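Local coordinates for protein diacylglycerol O-acyltransferase (Marinobacter hydrocarbonoclasticus, PDB 6CHJ) that is a bacterial wax ester synthase/diacylglycerol acyltransferase that probably transfers the acyl group of an acyl-CoA to diacylglycerol, forming triacylglycerol, at residues H81-L87 / W115-E121; P227-L231 / A283-L289; L231-I235 / D404-L410. All coordinates share one frame; numbering follows the deposited sequence.

Contact 1. Residues H81-L87 / W115-E121; sequences HFRFEAL and WEVHLIE
His81 lies over the indole of Trp115 at the start of a parallel strand pair, the two strands of a beta-alpha-beta unit built from strand 82-86, helix 93-105 and strand 115-121. A CH-pi contact places His81 CB 3.4 Å from the centroid of the six-membered ring of Trp115, over its face, while the imidazole continues above the five-membered ring as an offset stack with planes 27° apart. The edge of the imidazole is turned to the backbone, CD2 lying 3.1 Å from Trp115 O. Trp115 NE1 is held from elsewhere, by Phe57 O.

Farther along, Leu119 shares a face of the sheet with Phe82 and Phe84. Its CB packs 3.9 Å from Phe82 CE1, and its CG is 4.2 Å from Phe84 CD1; helix 39-49 touches both phenylalanines. Leu119 O sits at the edge of the Phe84 ring and accepts the N-H of Glu85.

Glu121 has CG tucked between its backbone N and carbonyl carbon (chi1 80°), from where the extended chain passes Ala86 and Phe84. Its OE1 comes 3.2 Å from Phe84 CZ, whereas OE2 is hydrogen-bonded to Thr89 OG1 of the second subunit, tying this edge of the sheet to the dimer partner.

On the other face His118 is clasped by two carboxylates. His118 ND1 donates to the syn lone pair of Glu85 OE1 at 2.8 Å, and His118 NE2 reaches the anti side of Glu116 OE1, also at 2.8 Å, in a bond of 164°.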
loop_
_atom_site.group_PDB
_atom_site.type_symbol
_atom_site.label_atom_id
_atom_site.label_comp_id
_atom_site.label_asym_id
_atom_site.label_seq_id
_atom_site.Cartn_x
_atom_site.Cartn_y
_atom_site.Cartn_z
ATOM N N HIS B 81 -7.559 -10.699 -0.298
ATOM C CA HIS B 81 -6.726 -10.891 -1.484
ATOM C C HIS B 81 -7.406 -10.415 -2.774
ATOM O O HIS B 81 -6.724 -9.962 -3.699
ATOM C CB HIS B 81 -6.325 -12.367 -1.607
ATOM C CG HIS B 81 -5.540 -12.890 -0.443
ATOM N ND1 HIS B 81 -6.133 -13.332 0.722
ATOM C CD2 HIS B 81 -4.208 -13.069 -0.274
ATOM C CE1 HIS B 81 -5.199 -13.751 1.560
ATOM N NE2 HIS B 81 -4.022 -13.604 0.981
ATOM N N PHE B 82 -8.730 -10.496 -2.865
ATOM C CA PHE B 82 -9.462 -10.081 -4.058
ATOM C C PHE B 82 -10.149 -8.744 -3.822
ATOM O O PHE B 82 -10.843 -8.572 -2.818
ATOM C CB PHE B 82 -10.500 -11.124 -4.460
ATOM C CG PHE B 82 -11.396 -10.665 -5.564
ATOM C CD1 PHE B 82 -10.856 -10.272 -6.783
ATOM C CD2 PHE B 82 -12.772 -10.607 -5.387
ATOM C CE1 PHE B 82 -11.668 -9.838 -7.810
ATOM C CE2 PHE B 82 -13.596 -10.182 -6.402
ATOM C CZ PHE B 82 -13.042 -9.789 -7.622
ATOM N N ARG B 83 -9.987 -7.806 -4.758
ATOM C CA ARG B 83 -10.459 -6.449 -4.534
ATOM C C ARG B 83 -11.113 -5.898 -5.786
ATOM O O ARG B 83 -10.619 -6.091 -6.902
ATOM C CB ARG B 83 -9.320 -5.528 -4.093
ATOM C CG ARG B 83 -8.705 -6.006 -2.805
ATOM C CD ARG B 83 -7.873 -4.982 -2.125
ATOM N NE ARG B 83 -7.034 -5.645 -1.130
ATOM C CZ ARG B 83 -5.911 -5.132 -0.654
ATOM N NH1 ARG B 83 -5.507 -3.948 -1.087
ATOM N NH2 ARG B 83 -5.188 -5.799 0.237
ATOM N N PHE B 84 -12.216 -5.198 -5.576
ATOM C CA PHE B 84 -13.018 -4.585 -6.614
ATOM C C PHE B 84 -12.850 -3.083 -6.454
ATOM O O PHE B 84 -13.235 -2.517 -5.423
ATOM C CB PHE B 84 -14.479 -5.015 -6.480
ATOM C CG PHE B 84 -15.382 -4.519 -7.583
ATOM C CD1 PHE B 84 -14.878 -4.223 -8.847
ATOM C CD2 PHE B 84 -16.746 -4.359 -7.351
ATOM C CE1 PHE B 84 -15.716 -3.766 -9.853
ATOM C CE2 PHE B 84 -17.601 -3.909 -8.358
ATOM C CZ PHE B 84 -17.085 -3.614 -9.611
ATOM N N GLU B 85 -12.255 -2.443 -7.462
ATOM C CA GLU B 85 -11.951 -1.025 -7.409
ATOM C C GLU B 85 -12.355 -0.399 -8.732
ATOM O O GLU B 85 -12.705 -1.090 -9.696
ATOM C CB GLU B 85 -10.456 -0.776 -7.120
ATOM C CG GLU B 85 -10.052 -0.920 -5.653
ATOM C CD GLU B 85 -8.833 -1.829 -5.462
ATOM O OE1 GLU B 85 -8.338 -2.390 -6.462
ATOM O OE2 GLU B 85 -8.375 -1.989 -4.310
ATOM N N ALA B 86 -12.277 0.925 -8.778
ATOM C CA ALA B 86 -12.829 1.690 -9.872
ATOM C C ALA B 86 -11.899 2.843 -10.185
ATOM O O ALA B 86 -11.227 3.376 -9.295
ATOM C CB ALA B 86 -14.218 2.241 -9.529
ATOM N N LEU B 87 -11.866 3.232 -11.499
ATOM C CA LEU B 87 -10.991 4.336 -11.832
ATOM C C LEU B 87 -11.724 5.653 -11.634
ATOM O O LEU B 87 -12.935 5.725 -11.820
ATOM C CB LEU B 87 -10.525 4.227 -13.280
ATOM C CG LEU B 87 -9.582 3.072 -13.618
ATOM C CD1 LEU B 87 -9.210 3.191 -15.055
ATOM C CD2 LEU B 87 -8.325 3.058 -12.723
ATOM N N TRP B 115 -0.382 -12.580 -2.319
ATOM C CA TRP B 115 -0.908 -12.275 -3.636
ATOM C C TRP B 115 -2.129 -11.381 -3.494
ATOM O O TRP B 115 -2.833 -11.430 -2.489
ATOM C CB TRP B 115 -1.257 -13.542 -4.410
ATOM C CG TRP B 115 -2.315 -14.380 -3.772
ATOM C CD1 TRP B 115 -2.128 -15.388 -2.867
ATOM C CD2 TRP B 115 -3.727 -14.306 -4.003
ATOM N NE1 TRP B 115 -3.335 -15.935 -2.514
ATOM C CE2 TRP B 115 -4.334 -15.290 -3.198
ATOM C CE3 TRP B 115 -4.539 -13.497 -4.804
ATOM C CZ2 TRP B 115 -5.716 -15.492 -3.178
ATOM C CZ3 TRP B 115 -5.910 -13.702 -4.788
ATOM C CH2 TRP B 115 -6.482 -14.693 -3.984
ATOM N N GLU B 116 -2.347 -10.535 -4.495
ATOM C CA GLU B 116 -3.574 -9.763 -4.607
ATOM C C GLU B 116 -4.022 -9.785 -6.057
ATOM O O GLU B 116 -3.186 -9.755 -6.969
ATOM C CB GLU B 116 -3.388 -8.315 -4.168
ATOM C CG GLU B 116 -3.058 -8.131 -2.704
ATOM C CD GLU B 116 -2.420 -6.782 -2.408
ATOM O OE1 GLU B 116 -2.610 -5.817 -3.188
ATOM O OE2 GLU B 116 -1.704 -6.692 -1.389
ATOM N N VAL B 117 -5.334 -9.833 -6.269
ATOM C CA VAL B 117 -5.933 -9.577 -7.575
ATOM C C VAL B 117 -6.854 -8.368 -7.442
ATOM O O VAL B 117 -7.719 -8.330 -6.559
ATOM C CB VAL B 117 -6.714 -10.791 -8.108
ATOM C CG1 VAL B 117 -7.247 -10.495 -9.491
ATOM C CG2 VAL B 117 -5.855 -12.042 -8.095
ATOM N N HIS B 118 -6.676 -7.396 -8.329
ATOM C CA HIS B 118 -7.444 -6.159 -8.323
ATOM C C HIS B 118 -8.258 -6.098 -9.614
ATOM O O HIS B 118 -7.703 -5.900 -10.703
ATOM C CB HIS B 118 -6.510 -4.953 -8.193
ATOM C CG HIS B 118 -5.826 -4.846 -6.861
ATOM N ND1 HIS B 118 -5.988 -3.758 -6.028
ATOM C CD2 HIS B 118 -4.971 -5.686 -6.223
ATOM C CE1 HIS B 118 -5.271 -3.935 -4.931
ATOM N NE2 HIS B 118 -4.645 -5.098 -5.024
ATOM N N LEU B 119 -9.574 -6.260 -9.494
ATOM C CA LEU B 119 -10.484 -6.062 -10.611
ATOM C C LEU B 119 -10.898 -4.594 -10.648
ATOM O O LEU B 119 -11.539 -4.097 -9.715
ATOM C CB LEU B 119 -11.693 -6.989 -10.486
ATOM C CG LEU B 119 -12.882 -6.823 -11.443
ATOM C CD1 LEU B 119 -12.418 -7.063 -12.863
ATOM C CD2 LEU B 119 -14.047 -7.772 -11.061
ATOM N N ILE B 120 -10.552 -3.912 -11.735
ATOM C CA ILE B 120 -10.761 -2.475 -11.892
ATOM C C ILE B 120 -11.898 -2.249 -12.886
ATOM O O ILE B 120 -11.838 -2.722 -14.031
ATOM C CB ILE B 120 -9.482 -1.766 -12.369
ATOM C CG1 ILE B 120 -8.271 -2.134 -11.478
ATOM C CG2 ILE B 120 -9.709 -0.255 -12.438
ATOM C CD1 ILE B 120 -6.933 -2.090 -12.219
ATOM N N GLU B 121 -12.923 -1.514 -12.454
ATOM C CA GLU B 121 -14.035 -1.057 -13.275
ATOM C C GLU B 121 -13.849 0.432 -13.532
ATOM O O GLU B 121 -12.845 1.030 -13.138
ATOM C CB GLU B 121 -15.395 -1.352 -12.605
ATOM C CG GLU B 121 -15.828 -0.349 -11.502
ATOM C CD GLU B 121 -17.362 -0.325 -11.240
ATOM O OE1 GLU B 121 -18.052 -1.319 -11.547
ATOM O OE2 GLU B 121 -17.874 0.690 -10.700
#

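Contact 2. Residues P227-L231 / A283-L289; sequences PRCML and ALPEKPL
The carbonyl oxygen of Pro288 is met by two carbons of the Pro227 ring, CD at 3.3 Å and CG at 3.5 Å. These are van der Waals contacts, and no hydrogen bond joins the two loops; proline rings, two leucines, a methionine and a cysteine sulfur make the contact instead. Pro227 CB rests 4.0 Å from Pro285 CB and also against the CB of Lys287, whose chain then leads away.

Cys229 follows. With SG anti to the backbone N (chi1 -176°), the sulfur is placed 4.2 Å from Pro285 CG and 4.3 Å from Leu289 CD1. The same sulfur accepts a long hydrogen bond from Leu231 N, at 3.6 Å and 162°. Beyond it, Met230 SD touches Ala283 CB at 3.9 Å, and Leu231 CD1 meets Leu289 CD2 at 4.0 Å, the two leucines crossing at about a right angle.

Backbone polar groups are satisfied by other loops: Pro227 O by Asn375 ND2 and Leu289 N by Thr317 OG1. The contact lies at the surface beside the C-terminal end of helix 262-280, where Leu278 touches Met230 and Leu289, just before segment 283-289 enters strand 290-294, while the other loop runs on toward strand 239-247.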
loop_
_atom_site.group_PDB
_atom_site.type_symbol
_atom_site.label_atom_id
_atom_site.label_comp_id
_atom_site.label_asym_id
_atom_site.label_seq_id
_atom_site.Cartn_x
_atom_site.Cartn_y
_atom_site.Cartn_z
ATOM N N PRO B 227 28.411 3.746 -16.872
ATOM C CA PRO B 227 28.625 5.099 -16.337
ATOM C C PRO B 227 27.722 5.444 -15.159
ATOM O O PRO B 227 26.621 4.917 -14.986
ATOM C CB PRO B 227 28.286 6.001 -17.532
ATOM C CG PRO B 227 27.281 5.193 -18.318
ATOM C CD PRO B 227 27.696 3.748 -18.162
ATOM N N ARG B 228 28.201 6.378 -14.349
ATOM C CA ARG B 228 27.315 7.011 -13.397
ATOM C C ARG B 228 26.145 7.625 -14.158
ATOM O O ARG B 228 26.320 8.226 -15.220
ATOM C CB ARG B 228 28.071 8.057 -12.581
ATOM C CG ARG B 228 28.850 7.450 -11.396
ATOM C CD ARG B 228 29.380 8.500 -10.419
ATOM N NE ARG B 228 29.148 8.127 -9.020
ATOM C CZ ARG B 228 30.104 8.014 -8.092
ATOM N NH1 ARG B 228 31.371 8.250 -8.408
ATOM N NH2 ARG B 228 29.792 7.669 -6.843
ATOM N N CYS B 229 24.939 7.424 -13.631
ATOM C CA CYS B 229 23.716 7.757 -14.349
ATOM C C CYS B 229 22.605 8.041 -13.355
ATOM O O CYS B 229 22.571 7.477 -12.257
ATOM C CB CYS B 229 23.288 6.625 -15.281
ATOM S SG CYS B 229 21.840 7.015 -16.273
ATOM N N MET B 230 21.682 8.910 -13.769
ATOM C CA MET B 230 20.555 9.270 -12.918
ATOM C C MET B 230 19.657 8.064 -12.610
ATOM O O MET B 230 19.008 8.034 -11.560
ATOM C CB MET B 230 19.765 10.414 -13.566
ATOM C CG MET B 230 18.556 9.985 -14.343
ATOM S SD MET B 230 17.650 11.336 -15.165
ATOM C CE MET B 230 16.595 11.984 -13.876
ATOM N N LEU B 231 19.614 7.050 -13.489
ATOM C CA LEU B 231 18.901 5.816 -13.154
ATOM C C LEU B 231 19.513 5.077 -11.962
ATOM O O LEU B 231 18.884 4.160 -11.426
ATOM C CB LEU B 231 18.875 4.857 -14.352
ATOM C CG LEU B 231 18.455 5.398 -15.727
ATOM C CD1 LEU B 231 18.455 4.302 -16.769
ATOM C CD2 LEU B 231 17.090 6.045 -15.688
ATOM N N ALA B 283 20.783 14.879 -18.543
ATOM C CA ALA B 283 21.458 13.912 -17.691
ATOM C C ALA B 283 21.900 12.700 -18.497
ATOM O O ALA B 283 22.001 11.595 -17.956
ATOM C CB ALA B 283 20.556 13.487 -16.531
ATOM N N LEU B 284 22.152 12.893 -19.786
ATOM C CA LEU B 284 22.642 11.816 -20.634
ATOM C C LEU B 284 24.144 11.671 -20.444
ATOM O O LEU B 284 24.878 12.642 -20.654
ATOM C CB LEU B 284 22.314 12.088 -22.101
ATOM C CG LEU B 284 23.007 11.164 -23.100
ATOM C CD1 LEU B 284 22.372 9.787 -23.077
ATOM C CD2 LEU B 284 23.010 11.723 -24.532
ATOM N N PRO B 285 24.640 10.502 -20.036
ATOM C CA PRO B 285 26.085 10.337 -19.819
ATOM C C PRO B 285 26.855 10.375 -21.129
ATOM O O PRO B 285 26.311 10.140 -22.209
ATOM C CB PRO B 285 26.203 8.953 -19.168
ATOM C CG PRO B 285 24.765 8.535 -18.821
ATOM C CD PRO B 285 23.895 9.252 -19.809
ATOM N N GLU B 286 28.157 10.662 -21.011
ATOM C CA GLU B 286 29.027 10.645 -22.185
ATOM C C GLU B 286 29.273 9.217 -22.668
ATOM O O GLU B 286 29.125 8.920 -23.856
ATOM C CB GLU B 286 30.349 11.345 -21.865
ATOM C CG GLU B 286 31.476 11.017 -22.831
ATOM C CD GLU B 286 32.521 12.121 -22.916
ATOM O OE1 GLU B 286 32.309 13.094 -23.684
ATOM O OE2 GLU B 286 33.553 12.013 -22.208
ATOM N N LYS B 287 29.642 8.317 -21.762
ATOM C CA LYS B 287 29.699 6.908 -22.117
ATOM C C LYS B 287 28.286 6.358 -22.330
ATOM O O LYS B 287 27.328 6.789 -21.673
ATOM C CB LYS B 287 30.412 6.111 -21.030
ATOM C CG LYS B 287 31.946 6.198 -21.110
ATOM C CD LYS B 287 32.623 5.620 -19.865
ATOM C CE LYS B 287 33.236 4.249 -20.135
ATOM N NZ LYS B 287 33.877 3.670 -18.900
ATOM N N PRO B 288 28.126 5.408 -23.243
ATOM C CA PRO B 288 26.800 4.843 -23.491
ATOM C C PRO B 288 26.284 4.064 -22.284
ATOM O O PRO B 288 27.044 3.597 -21.428
ATOM C CB PRO B 288 27.024 3.921 -24.691
ATOM C CG PRO B 288 28.459 3.540 -24.611
ATOM C CD PRO B 288 29.172 4.747 -24.042
ATOM N N LEU B 289 24.957 3.929 -22.222
ATOM C CA LEU B 289 24.354 3.105 -21.189
ATOM C C LEU B 289 24.561 1.624 -21.497
ATOM O O LEU B 289 24.659 1.220 -22.666
ATOM C CB LEU B 289 22.864 3.402 -21.068
ATOM C CG LEU B 289 22.445 4.373 -19.978
ATOM C CD1 LEU B 289 23.022 5.739 -20.235
ATOM C CD2 LEU B 289 20.920 4.437 -19.942
#

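Contact 3. Residues L231-I235 / D404-L410; sequences LNQKI and DMDRLAL
Ile235 packs against Met405, Asp406 and Ala409, in and just after a type II beta turn that spans Met405 to Leu408. The turn belongs to the connection that leaves strand 393-401 of one mixed sheet and enters strand 410-417 of the other, and the loop 231-235 clamps it. From CB, which points toward the turn, the isoleucine branches. CG1 takes the crowded position between backbone N and carbonyl carbon (chi1 62°), bringing it 3.5 Å from Asp406 OD1. At the tip, Ile235 CD1 lies 3.4 Å from Met405 C and also touches Asp404 CB, while the other branch, CG2, meets Ala409 CB at 3.8 Å.

The backbone of the same residue is held too: Ile235 N donates to the anti side of Asp406 OD1 at 3.0 Å, in a nearly straight bond. Asp406 OD2 receives a weak bond from Gln18 NE2. Were Asp406 an alanine, the N-H of Ile235 and the amide of Gln18 would probably lose their acceptors, and a gap would be likely to open beside CG1.

Three further bonds fasten the loop to the turn and the residue after it. Ala409 N reaches Leu231 O at 2.9 Å, and Arg407 N approaches Gln233 O from above the carbonyl plane, also at 2.9 Å. Asn232 ND2 bonds Arg407 O at 3.0 Å and 176°, with the oxygen in its amide plane; Asn232 ND2 also donates to Asn375 O. Arg407, with the positive phi (69°) expected at the third position of a type II turn, directs NH1 to Leu363 O at helix 345-365. The Arg407 and Lys234 side chains lie side by side, with Arg407 NH2 3.5 Å from Lys234 CG.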
loop_
_atom_site.group_PDB
_atom_site.type_symbol
_atom_site.label_atom_id
_atom_site.label_comp_id
_atom_site.label_asym_id
_atom_site.label_seq_id
_atom_site.Cartn_x
_atom_site.Cartn_y
_atom_site.Cartn_z
ATOM N N LEU B 231 19.614 7.050 -13.489
ATOM C CA LEU B 231 18.901 5.816 -13.154
ATOM C C LEU B 231 19.513 5.077 -11.962
ATOM O O LEU B 231 18.884 4.160 -11.426
ATOM C CB LEU B 231 18.875 4.857 -14.352
ATOM C CG LEU B 231 18.455 5.398 -15.727
ATOM C CD1 LEU B 231 18.455 4.302 -16.769
ATOM C CD2 LEU B 231 17.090 6.045 -15.688
ATOM N N ASN B 232 20.717 5.431 -11.527
ATOM C CA ASN B 232 21.431 4.514 -10.652
ATOM C C ASN B 232 21.753 5.160 -9.310
ATOM O O ASN B 232 22.915 5.331 -8.934
ATOM C CB ASN B 232 22.675 3.997 -11.394
ATOM C CG ASN B 232 22.316 3.352 -12.733
ATOM O OD1 ASN B 232 22.613 3.894 -13.803
ATOM N ND2 ASN B 232 21.658 2.202 -12.678
ATOM N N GLN B 233 20.711 5.487 -8.565
ATOM C CA GLN B 233 20.844 6.154 -7.285
ATOM C C GLN B 233 19.805 5.564 -6.335
ATOM O O GLN B 233 18.955 4.769 -6.736
ATOM C CB GLN B 233 20.678 7.675 -7.448
ATOM C CG GLN B 233 19.704 8.048 -8.568
ATOM C CD GLN B 233 19.585 9.557 -8.802
ATOM O OE1 GLN B 233 19.745 10.357 -7.878
ATOM N NE2 GLN B 233 19.308 9.948 -10.046
ATOM N N LYS B 234 19.898 5.934 -5.063
ATOM C CA LYS B 234 18.940 5.466 -4.070
ATOM C C LYS B 234 17.534 5.974 -4.407
ATOM O O LYS B 234 17.349 7.094 -4.897
ATOM C CB LYS B 234 19.360 5.932 -2.665
ATOM C CG LYS B 234 20.583 5.167 -2.082
ATOM C CD LYS B 234 20.948 5.606 -0.654
ATOM C CE LYS B 234 21.624 4.470 0.160
ATOM N NZ LYS B 234 20.727 3.827 1.193
ATOM N N ILE B 235 16.529 5.146 -4.131
ATOM C CA ILE B 235 15.182 5.394 -4.619
ATOM C C ILE B 235 14.222 5.507 -3.437
ATOM O O ILE B 235 14.548 5.175 -2.301
ATOM C CB ILE B 235 14.708 4.306 -5.602
ATOM C CG1 ILE B 235 14.662 2.955 -4.897
ATOM C CG2 ILE B 235 15.629 4.231 -6.801
ATOM C CD1 ILE B 235 13.873 1.898 -5.645
ATOM N N ASP B 404 11.840 -2.394 -9.133
ATOM C CA ASP B 404 12.925 -1.445 -8.933
ATOM C C ASP B 404 13.691 -1.731 -7.634
ATOM O O ASP B 404 13.160 -2.295 -6.665
ATOM C CB ASP B 404 12.404 -0.018 -8.867
ATOM C CG ASP B 404 11.700 0.400 -10.113
ATOM O OD1 ASP B 404 12.162 0.035 -11.220
ATOM O OD2 ASP B 404 10.693 1.123 -9.983
ATOM N N MET B 405 14.942 -1.269 -7.615
ATOM C CA MET B 405 15.851 -1.383 -6.485
ATOM C C MET B 405 16.605 -0.069 -6.330
ATOM O O MET B 405 16.741 0.700 -7.291
ATOM C CB MET B 405 16.895 -2.488 -6.703
ATOM C CG MET B 405 16.464 -3.858 -6.309
ATOM S SD MET B 405 17.884 -4.940 -6.444
ATOM C CE MET B 405 19.035 -4.086 -5.331
ATOM N N ASP B 406 17.121 0.165 -5.110
ATOM C CA ASP B 406 18.207 1.120 -4.913
ATOM C C ASP B 406 19.269 0.908 -5.988
ATOM O O ASP B 406 19.770 -0.206 -6.159
ATOM C CB ASP B 406 18.853 0.926 -3.532
ATOM C CG ASP B 406 18.172 1.715 -2.411
ATOM O OD1 ASP B 406 17.318 2.591 -2.666
ATOM O OD2 ASP B 406 18.516 1.452 -1.246
ATOM N N ARG B 407 19.597 1.979 -6.715
ATOM C CA ARG B 407 20.580 2.024 -7.804
ATOM C C ARG B 407 20.142 1.263 -9.058
ATOM O O ARG B 407 20.954 1.091 -9.983
ATOM C CB ARG B 407 21.980 1.556 -7.347
ATOM C CG ARG B 407 22.707 2.614 -6.477
ATOM C CD ARG B 407 23.777 2.034 -5.518
ATOM N NE ARG B 407 23.288 1.075 -4.511
ATOM C CZ ARG B 407 22.901 1.386 -3.271
ATOM N NH1 ARG B 407 22.519 0.430 -2.442
ATOM N NH2 ARG B 407 22.899 2.643 -2.857
ATOM N N LEU B 408 18.862 0.817 -9.132
ATOM C CA LEU B 408 18.191 0.437 -10.390
ATOM C C LEU B 408 16.786 1.063 -10.368
ATOM O O LEU B 408 15.771 0.383 -10.217
ATOM C CB LEU B 408 18.115 -1.083 -10.583
ATOM C CG LEU B 408 19.442 -1.803 -10.802
ATOM C CD1 LEU B 408 19.320 -3.325 -10.590
ATOM C CD2 LEU B 408 19.984 -1.473 -12.201
ATOM N N ALA B 409 16.716 2.386 -10.556
ATOM C CA ALA B 409 15.431 3.075 -10.472
ATOM C C ALA B 409 14.438 2.579 -11.519
ATOM O O ALA B 409 13.225 2.610 -11.271
ATOM C CB ALA B 409 15.628 4.584 -10.603
ATOM N N LEU B 410 14.924 2.082 -12.665
ATOM C CA LEU B 410 14.079 1.758 -13.808
ATOM C C LEU B 410 14.242 0.295 -14.188
ATOM O O LEU B 410 15.365 -0.209 -14.286
ATOM C CB LEU B 410 14.416 2.646 -15.008
ATOM C CG LEU B 410 13.619 2.486 -16.317
ATOM C CD1 LEU B 410 12.119 2.779 -16.173
ATOM C CD2 LEU B 410 14.196 3.386 -17.389
#

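In the fold
Followed from the N terminus, the chain first closes contact 1, a local loop through helix 93-105 at the edge of the first mixed sheet, which reaches the second subunit; it is complete before either of the others opens. Contacts 2 and 3 start from the same stretch and share Leu231. Contact 2 closes at segment 283-289, long before contact 3, which ends at the connection between the two sheets. Their centres are 13 Å apart, and through them loop 227-235 is held against the loops that lead into strands 290-294 and 410-417. Contact 1 stands apart, its centre about 38 Å from that of contact 2, on the opposite side of the chain's centre.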